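Sorbitol dehydrogenase (PDB 5ITG) probably oxidises D-sorbitol to L-sorbose, passing hydride to a nicotinamide cofactor of the NADP type bound by its Rossmann-fold domain. Local coordinates at residues Phe43-Trp55 with Asp271-Met283. Residues are numbered along the deposited sequence; the frame is centred on the assembly and turned at random.
Sequences FYVEQILEHAPDW and DGRPPLEKAGVQM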
# COMPACT_ATOMS: atom_id res chain seq x y z
N PHE A 43 -10.53 -0.10 -10.04
CA PHE A 43 -10.98 1.28 -10.22
C PHE A 43 -10.41 1.91 -11.48
O PHE A 43 -11.14 2.54 -12.25
CB PHE A 43 -10.56 2.11 -8.99
CG PHE A 43 -10.96 3.55 -9.06
CD1 PHE A 43 -12.28 3.93 -8.83
CD2 PHE A 43 -10.01 4.53 -9.32
CE1 PHE A 43 -12.65 5.28 -8.86
CE2 PHE A 43 -10.37 5.88 -9.36
CZ PHE A 43 -11.70 6.26 -9.12
N TYR A 44 -9.10 1.76 -11.70
CA TYR A 44 -8.47 2.32 -12.89
C TYR A 44 -8.93 1.62 -14.16
O TYR A 44 -9.19 2.26 -15.18
CB TYR A 44 -6.94 2.25 -12.77
CG TYR A 44 -6.36 3.28 -11.82
CD1 TYR A 44 -6.21 4.61 -12.21
CD2 TYR A 44 -5.97 2.92 -10.53
CE1 TYR A 44 -5.68 5.57 -11.34
CE2 TYR A 44 -5.44 3.86 -9.64
CZ TYR A 44 -5.30 5.18 -10.05
OH TYR A 44 -4.79 6.11 -9.17
N VAL A 45 -9.04 0.29 -14.11
CA VAL A 45 -9.48 -0.46 -15.27
C VAL A 45 -10.89 -0.05 -15.67
O VAL A 45 -11.21 0.08 -16.85
CB VAL A 45 -9.42 -1.98 -14.99
CG1 VAL A 45 -10.11 -2.75 -16.11
CG2 VAL A 45 -7.96 -2.42 -14.88
N GLU A 46 -11.74 0.17 -14.66
CA GLU A 46 -13.12 0.57 -14.88
C GLU A 46 -13.21 1.82 -15.76
O GLU A 46 -14.16 1.99 -16.52
CB GLU A 46 -13.79 0.86 -13.53
CG GLU A 46 -15.26 1.26 -13.63
CD GLU A 46 -16.18 0.06 -13.70
OE1 GLU A 46 -15.72 -1.01 -14.16
OE2 GLU A 46 -17.36 0.19 -13.32
N GLN A 47 -12.19 2.68 -15.67
CA GLN A 47 -12.16 3.93 -16.42
C GLN A 47 -11.58 3.85 -17.83
O GLN A 47 -11.60 4.84 -18.56
CB GLN A 47 -11.41 4.98 -15.62
CG GLN A 47 -12.01 5.25 -14.26
CD GLN A 47 -11.10 6.08 -13.38
OE1 GLN A 47 -10.84 7.25 -13.67
NE2 GLN A 47 -10.60 5.48 -12.30
N ILE A 48 -11.06 2.69 -18.23
CA ILE A 48 -10.52 2.55 -19.58
C ILE A 48 -11.25 1.46 -20.35
O ILE A 48 -10.94 1.20 -21.52
CB ILE A 48 -9.00 2.24 -19.56
CG1 ILE A 48 -8.70 1.04 -18.65
CG2 ILE A 48 -8.22 3.46 -19.08
CD1 ILE A 48 -9.15 -0.30 -19.22
N LEU A 49 -12.22 0.82 -19.70
CA LEU A 49 -12.99 -0.25 -20.32
C LEU A 49 -13.86 0.27 -21.47
O LEU A 49 -14.24 -0.48 -22.37
CB LEU A 49 -13.85 -0.93 -19.26
CG LEU A 49 -13.73 -2.45 -19.13
CD1 LEU A 49 -12.28 -2.89 -19.21
CD2 LEU A 49 -14.34 -2.88 -17.80
N GLU A 50 -14.18 1.56 -21.43
CA GLU A 50 -15.00 2.17 -22.47
C GLU A 50 -14.12 2.47 -23.68
O GLU A 50 -14.62 2.81 -24.75
CB GLU A 50 -15.62 3.47 -21.95
CG GLU A 50 -14.59 4.51 -21.56
CD GLU A 50 -15.22 5.76 -20.97
OE1 GLU A 50 -16.06 6.38 -21.66
OE2 GLU A 50 -14.87 6.12 -19.82
N HIS A 51 -12.81 2.32 -23.50
CA HIS A 51 -11.84 2.57 -24.57
C HIS A 51 -11.32 1.26 -25.13
O HIS A 51 -11.21 1.09 -26.35
CB HIS A 51 -10.66 3.37 -24.01
CG HIS A 51 -11.04 4.70 -23.45
ND1 HIS A 51 -10.29 5.35 -22.49
CD2 HIS A 51 -12.09 5.51 -23.72
CE1 HIS A 51 -10.87 6.50 -22.19
NE2 HIS A 51 -11.96 6.63 -22.93
N ALA A 52 -10.99 0.34 -24.23
CA ALA A 52 -10.48 -0.97 -24.59
C ALA A 52 -11.24 -1.99 -23.75
O ALA A 52 -10.80 -2.35 -22.66
CB ALA A 52 -8.99 -1.04 -24.30
N PRO A 53 -12.39 -2.46 -24.25
CA PRO A 53 -13.25 -3.43 -23.57
C PRO A 53 -12.68 -4.83 -23.34
O PRO A 53 -13.32 -5.65 -22.70
CB PRO A 53 -14.49 -3.46 -24.46
CG PRO A 53 -13.90 -3.27 -25.82
CD PRO A 53 -12.91 -2.16 -25.60
N ASP A 54 -11.48 -5.10 -23.85
CA ASP A 54 -10.91 -6.44 -23.68
C ASP A 54 -10.03 -6.58 -22.45
O ASP A 54 -9.13 -7.42 -22.40
CB ASP A 54 -10.12 -6.84 -24.93
CG ASP A 54 -11.02 -7.11 -26.12
OD1 ASP A 54 -11.95 -7.93 -25.98
OD2 ASP A 54 -10.80 -6.51 -27.19
N TRP A 55 -10.30 -5.77 -21.43
CA TRP A 55 -9.50 -5.83 -20.22
C TRP A 55 -10.30 -6.10 -18.96
O TRP A 55 -9.96 -5.62 -17.87
CB TRP A 55 -8.71 -4.53 -20.06
CG TRP A 55 -7.69 -4.36 -21.16
CD1 TRP A 55 -7.77 -3.52 -22.23
CD2 TRP A 55 -6.44 -5.05 -21.28
NE1 TRP A 55 -6.65 -3.65 -23.01
CE2 TRP A 55 -5.82 -4.58 -22.45
CE3 TRP A 55 -5.79 -6.03 -20.50
CZ2 TRP A 55 -4.57 -5.05 -22.87
CZ3 TRP A 55 -4.55 -6.49 -20.92
CH2 TRP A 55 -3.95 -6.00 -22.10
N ASP A 271 3.00 -8.50 -23.24
CA ASP A 271 2.10 -8.63 -24.36
C ASP A 271 0.94 -7.63 -24.33
O ASP A 271 -0.22 -8.02 -24.34
CB ASP A 271 1.57 -10.06 -24.41
CG ASP A 271 0.81 -10.37 -25.68
OD1 ASP A 271 1.09 -9.72 -26.71
OD2 ASP A 271 -0.05 -11.27 -25.64
N GLY A 272 1.28 -6.34 -24.29
CA GLY A 272 0.26 -5.31 -24.29
C GLY A 272 -0.31 -4.96 -22.92
O GLY A 272 -0.14 -5.70 -21.95
N ARG A 273 -1.00 -3.83 -22.87
CA ARG A 273 -1.61 -3.35 -21.63
C ARG A 273 -2.72 -2.36 -21.94
O ARG A 273 -2.77 -1.79 -23.04
CB ARG A 273 -0.57 -2.65 -20.76
CG ARG A 273 -0.03 -1.36 -21.37
CD ARG A 273 0.70 -0.52 -20.33
NE ARG A 273 1.41 0.64 -20.88
CZ ARG A 273 0.83 1.77 -21.29
NH1 ARG A 273 -0.49 1.91 -21.21
NH2 ARG A 273 1.57 2.76 -21.75
N PRO A 274 -3.63 -2.14 -20.98
CA PRO A 274 -4.73 -1.19 -21.18
C PRO A 274 -4.15 0.22 -21.28
O PRO A 274 -3.00 0.45 -20.88
CB PRO A 274 -5.56 -1.36 -19.91
CG PRO A 274 -5.23 -2.74 -19.43
CD PRO A 274 -3.76 -2.85 -19.70
N PRO A 275 -4.92 1.18 -21.81
CA PRO A 275 -4.42 2.55 -21.92
C PRO A 275 -4.62 3.26 -20.58
O PRO A 275 -5.33 4.26 -20.48
CB PRO A 275 -5.30 3.13 -23.03
CG PRO A 275 -6.63 2.47 -22.74
CD PRO A 275 -6.24 1.04 -22.46
N LEU A 276 -3.99 2.72 -19.54
CA LEU A 276 -4.10 3.23 -18.18
C LEU A 276 -3.80 4.72 -17.99
O LEU A 276 -4.33 5.36 -17.08
CB LEU A 276 -3.23 2.39 -17.24
CG LEU A 276 -3.61 0.90 -17.22
CD1 LEU A 276 -2.62 0.10 -16.39
CD2 LEU A 276 -5.01 0.76 -16.66
N GLU A 277 -2.93 5.29 -18.83
CA GLU A 277 -2.64 6.71 -18.70
C GLU A 277 -3.94 7.51 -18.78
O GLU A 277 -4.11 8.51 -18.08
CB GLU A 277 -1.65 7.18 -19.78
CG GLU A 277 -2.12 7.00 -21.22
CD GLU A 277 -2.23 5.54 -21.64
OE1 GLU A 277 -1.36 4.74 -21.23
OE2 GLU A 277 -3.17 5.20 -22.38
N LYS A 278 -4.87 7.06 -19.62
CA LYS A 278 -6.14 7.75 -19.79
C LYS A 278 -6.96 7.80 -18.50
O LYS A 278 -7.89 8.60 -18.38
CB LYS A 278 -6.97 7.08 -20.89
CG LYS A 278 -6.33 7.18 -22.27
CD LYS A 278 -7.22 6.61 -23.36
CE LYS A 278 -6.52 6.70 -24.72
NZ LYS A 278 -7.36 6.15 -25.83
N ALA A 279 -6.61 6.95 -17.54
CA ALA A 279 -7.32 6.91 -16.26
C ALA A 279 -6.49 7.56 -15.15
O ALA A 279 -6.86 7.50 -13.98
CB ALA A 279 -7.63 5.46 -15.88
N GLY A 280 -5.38 8.18 -15.53
CA GLY A 280 -4.55 8.85 -14.55
C GLY A 280 -3.38 8.03 -14.03
O GLY A 280 -2.68 8.48 -13.12
N VAL A 281 -3.17 6.84 -14.57
CA VAL A 281 -2.05 6.03 -14.13
C VAL A 281 -0.81 6.70 -14.71
O VAL A 281 -0.80 7.10 -15.88
CB VAL A 281 -2.14 4.57 -14.65
CG1 VAL A 281 -0.94 3.78 -14.19
CG2 VAL A 281 -3.42 3.92 -14.14
N GLN A 282 0.21 6.85 -13.89
CA GLN A 282 1.44 7.51 -14.31
C GLN A 282 2.46 6.47 -14.74
O GLN A 282 3.03 5.76 -13.91
CB GLN A 282 1.97 8.39 -13.17
CG GLN A 282 1.02 9.55 -12.83
CD GLN A 282 1.22 10.15 -11.43
OE1 GLN A 282 1.06 9.47 -10.42
NE2 GLN A 282 1.56 11.44 -11.38
N MSE A 283 2.68 6.38 -16.05
CA MSE A 283 3.63 5.42 -16.60
C MSE A 283 5.04 6.00 -16.52
O MSE A 283 5.26 7.15 -16.88
CB MSE A 283 3.25 5.10 -18.04
CG MSE A 283 2.76 3.66 -18.26
SE MSE A 283 1.22 3.14 -17.20
CE MSE A 283 -0.16 3.34 -18.55
O HOH W 1 -8.82 8.24 -12.21
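Pro-274 lies nearly flat over one face of the Trp-55 indole, its CG above the five-membered ring in a CH-pi contact whose modelled closeness is doubtful. The two side chains run across each other, and beyond Pro-274 the backbone of Arg-273 continues past the benzo half, where Arg-273 C lies 3.4 Å from Trp-55 CZ2. Ile-48 fills the middle of the contact. With chi1 at 52°, its CG1 sits between the backbone N and the carbonyl carbon, and CD1 reaches Pro-274 CB at 3.8 Å; the CG2 branch meets Pro-275 O at 3.3 Å and Ala-279 CB at 3.8 Å. The Pro-275 ring packs with CG 4.0 Å from Ile-48 CB and CD 3.9 Å from Ala-52 CB. Tyr-44 offers its ring edge to Ala-279 O, while Val-281 CG2 comes obliquely to 3.5 Å from Tyr-44 CD1. The Tyr-44 hydroxyl is hydrogen-bonded to His-261 ND1. Water 1 donates to both Gln-47 OE1 and Ala-279 O. On the solvent side Lys-278 CD passes 3.4 Å from His-51 ND1. This is apolar packing within the mannitol dehydrogenase Rossmann domain: helix 41-46 and the chain after it meet an inverse gamma turn centred on Pro-275 and the 3-10 segment 276-279, ahead of strand 282-284.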